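Glycoside hydrolase family 31 (Trueperella pyogenes, PDB 5I0F) probably hydrolyses cycloalternan, a cyclic glucose tetrasaccharide, through a covalent glycosyl-enzyme intermediate formed in its TIM-barrel domain. Local coordinates at residues S535-F540 with P570-L574. Residues are numbered along the deposited sequence; the frame is centred on the assembly and turned at random.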
ATOM      1  N   SER A 535      -0.150 -11.788  13.460  1.00 18.58           N
ATOM      2  CA  SER A 535       0.991 -11.986  14.321  1.00 18.75           C
ATOM      3  C   SER A 535       1.561 -13.378  14.135  1.00 19.17           C
ATOM      4  O   SER A 535       1.334 -14.282  14.972  1.00 19.60           O
ATOM      5  CB  SER A 535       0.627 -11.761  15.800  1.00 18.93           C
ATOM      6  OG  SER A 535       0.341 -10.385  16.045  1.00 18.48           O
ATOM      7  N   THR A 536       2.312 -13.531  13.051  1.00 18.75           N
ATOM      8  CA  THR A 536       2.908 -14.806  12.656  1.00 19.29           C
ATOM      9  C   THR A 536       4.380 -14.667  12.262  1.00 19.19           C
ATOM     10  O   THR A 536       4.836 -13.576  11.853  1.00 17.93           O
ATOM     11  CB  THR A 536       2.173 -15.430  11.465  1.00 19.85           C
ATOM     12  OG1 THR A 536       2.346 -14.638  10.294  1.00 18.81           O
ATOM     13  CG2 THR A 536       0.683 -15.640  11.758  1.00 20.30           C
ATOM     14  N   TRP A 537       5.101 -15.795  12.313  1.00 19.54           N
ATOM     15  CA  TRP A 537       6.485 -15.828  11.837  1.00 19.77           C
ATOM     16  C   TRP A 537       6.574 -15.538  10.334  1.00 19.88           C
ATOM     17  O   TRP A 537       7.463 -14.833   9.906  1.00 18.68           O
ATOM     18  CB  TRP A 537       7.179 -17.149  12.183  1.00 20.29           C
ATOM     19  CG  TRP A 537       7.304 -17.333  13.648  1.00 20.68           C
ATOM     20  CD1 TRP A 537       6.426 -17.977  14.476  1.00 21.37           C
ATOM     21  CD2 TRP A 537       8.364 -16.849  14.481  1.00 21.25           C
ATOM     22  NE1 TRP A 537       6.885 -17.933  15.781  1.00 21.82           N
ATOM     23  CE2 TRP A 537       8.068 -17.243  15.812  1.00 21.44           C
ATOM     24  CE3 TRP A 537       9.538 -16.127  14.236  1.00 21.13           C
ATOM     25  CZ2 TRP A 537       8.909 -16.945  16.890  1.00 22.17           C
ATOM     26  CZ3 TRP A 537      10.384 -15.834  15.320  1.00 21.96           C
ATOM     27  CH2 TRP A 537      10.052 -16.233  16.628  1.00 21.99           C
ATOM     28  N   GLU A 538       5.642 -16.070   9.543  1.00 20.93           N
ATOM     29  CA  GLU A 538       5.641 -15.809   8.105  1.00 22.51           C
ATOM     30  C   GLU A 538       5.449 -14.319   7.803  1.00 20.67           C
ATOM     31  O   GLU A 538       6.128 -13.771   6.919  1.00 20.23           O
ATOM     32  CB  GLU A 538       4.582 -16.662   7.364  1.00 25.12           C
ATOM     33  CG  GLU A 538       4.617 -16.527   5.833  1.00 28.37           C
ATOM     34  CD  GLU A 538       6.022 -16.638   5.214  1.00 32.18           C
ATOM     35  OE1 GLU A 538       6.814 -17.567   5.592  1.00 35.43           O
ATOM     36  OE2 GLU A 538       6.363 -15.753   4.367  1.00 34.76           O
ATOM     37  N   ALA A 539       4.571 -13.657   8.551  1.00 19.30           N
ATOM     38  CA  ALA A 539       4.366 -12.224   8.361  1.00 18.46           C
ATOM     39  C   ALA A 539       5.604 -11.380   8.735  1.00 18.04           C
ATOM     40  O   ALA A 539       5.904 -10.381   8.074  1.00 17.44           O
ATOM     41  CB  ALA A 539       3.138 -11.760   9.127  1.00 18.11           C
ATOM     42  N   PHE A 540       6.299 -11.793   9.793  1.00 17.92           N
ATOM     43  CA  PHE A 540       7.586 -11.211  10.192  1.00 17.68           C
ATOM     44  C   PHE A 540       8.591 -11.294   9.035  1.00 17.96           C
ATOM     45  O   PHE A 540       9.159 -10.270   8.624  1.00 17.09           O
ATOM     46  CB  PHE A 540       8.061 -11.951  11.473  1.00 18.08           C
ATOM     47  CG  PHE A 540       9.391 -11.524  12.048  1.00 17.73           C
ATOM     48  CD1 PHE A 540      10.037 -10.347  11.708  1.00 17.59           C
ATOM     49  CD2 PHE A 540       9.998 -12.353  12.994  1.00 18.19           C
ATOM     50  CE1 PHE A 540      11.241  -9.994  12.286  1.00 18.13           C
ATOM     51  CE2 PHE A 540      11.208 -11.993  13.596  1.00 18.33           C
ATOM     52  CZ  PHE A 540      11.840 -10.828  13.221  1.00 18.28           C
ATOM     53  N   PRO A 570       0.828 -11.557  19.848  1.00 20.14           N
ATOM     54  CA  PRO A 570       1.836 -12.501  19.417  1.00 20.18           C
ATOM     55  C   PRO A 570       2.363 -13.309  20.595  1.00 21.39           C
ATOM     56  O   PRO A 570       2.407 -12.799  21.714  1.00 21.10           O
ATOM     57  CB  PRO A 570       2.942 -11.595  18.851  1.00 19.55           C
ATOM     58  CG  PRO A 570       2.729 -10.292  19.500  1.00 19.39           C
ATOM     59  CD  PRO A 570       1.249 -10.173  19.583  1.00 19.69           C
ATOM     60  N   GLU A 571       2.727 -14.560  20.337  1.00 22.07           N
ATOM     61  CA  GLU A 571       3.404 -15.397  21.344  1.00 23.88           C
ATOM     62  C   GLU A 571       4.681 -14.683  21.789  1.00 22.71           C
ATOM     63  O   GLU A 571       5.260 -13.898  21.016  1.00 21.09           O
ATOM     64  CB  GLU A 571       3.727 -16.794  20.772  1.00 26.24           C
ATOM     65  CG  GLU A 571       4.948 -16.863  19.836  1.00 27.42           C
ATOM     66  CD  GLU A 571       5.407 -18.284  19.506  1.00 29.48           C
ATOM     67  OE1 GLU A 571       5.632 -18.601  18.314  1.00 29.58           O
ATOM     68  OE2 GLU A 571       5.563 -19.089  20.456  1.00 32.98           O
ATOM     69  N   ALA A 572       5.132 -14.973  23.008  1.00 22.60           N
ATOM     70  CA  ALA A 572       6.223 -14.192  23.618  1.00 22.53           C
ATOM     71  C   ALA A 572       7.470 -14.197  22.736  1.00 22.12           C
ATOM     72  O   ALA A 572       8.102 -13.173  22.566  1.00 22.58           O
ATOM     73  CB  ALA A 572       6.567 -14.731  25.014  1.00 23.00           C
ATOM     74  N   GLU A 573       7.819 -15.353  22.181  1.00 22.24           N
ATOM     75  CA  GLU A 573       9.046 -15.502  21.417  1.00 22.57           C
ATOM     76  C   GLU A 573       9.048 -14.645  20.145  1.00 21.41           C
ATOM     77  O   GLU A 573      10.072 -14.063  19.777  1.00 20.42           O
ATOM     78  CB  GLU A 573       9.278 -16.981  21.051  1.00 23.70           C
ATOM     79  CG  GLU A 573      10.655 -17.243  20.493  1.00 24.89           C
ATOM     80  CD  GLU A 573      10.884 -18.701  20.128  1.00 26.98           C
ATOM     81  OE1 GLU A 573      12.034 -19.038  19.807  1.00 26.99           O
ATOM     82  OE2 GLU A 573       9.911 -19.508  20.106  1.00 28.59           O
ATOM     83  N   LEU A 574       7.898 -14.586  19.483  1.00 20.56           N
ATOM     84  CA  LEU A 574       7.740 -13.751  18.303  1.00 20.14           C
ATOM     85  C   LEU A 574       7.855 -12.291  18.666  1.00 19.70           C
ATOM     86  O   LEU A 574       8.543 -11.534  17.981  1.00 19.87           O
ATOM     87  CB  LEU A 574       6.406 -14.049  17.584  1.00 19.91           C
ATOM     88  CG  LEU A 574       6.068 -13.152  16.391  1.00 19.53           C
ATOM     89  CD1 LEU A 574       7.146 -13.198  15.312  1.00 19.62           C
ATOM     90  CD2 LEU A 574       4.716 -13.572  15.863  1.00 19.47           C
TER
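The N-terminal ends of two helices that follow neighbouring strands of the TIM barrel, helix 537-551 after strand 527-529 and helix 572-583 after strand 558-561, meet through W537 of the first, L574 of the second and E571 just before it. L574 lies over one face of the indole, its CD1 3.9 Å from the centroid of the W537 six-membered ring, a CH-pi contact. CB of L574 sits 3.9 Å from W537 CZ2. At the indole edge, W537 NE1 donates to E571 OE1 over 2.9 Å in a nearly straight bond (163°). The oxygen lies close to the ring plane and is met on its anti side, somewhat out of the carboxylate plane, the carboxylate standing steeply to the indole (78°). CG of E571, at the N-cap position of helix 572-583, lies between its backbone N and carbonyl carbon, and the extended chain beyond it carries the carboxylate to this edge. The aliphatic part of E573 also borders the benzo ring, CG being 4.0 Å from W537 CZ2, whereas its OE1 is hydrogen-bonded to G686 N.

In this (beta/alpha)8 barrel the two helices are successive members of the outer layer, and the turns leading into them pack together as well. CD2 of L574 reaches 3.6 Å from O of S535, and the other methyl, CD1, extends past W537 to F540 CD2 at 3.8 Å. The F540 ring also meets W560 of strand 558-561, nearly parallel to it. T536 is the N-cap of helix 537-551, its OG1 accepting from A539 N. Before it, S535 packs its CB 3.8 Å from P570 CB, and its hydroxyl is hydrogen-bonded to A563 O and R604 NH2.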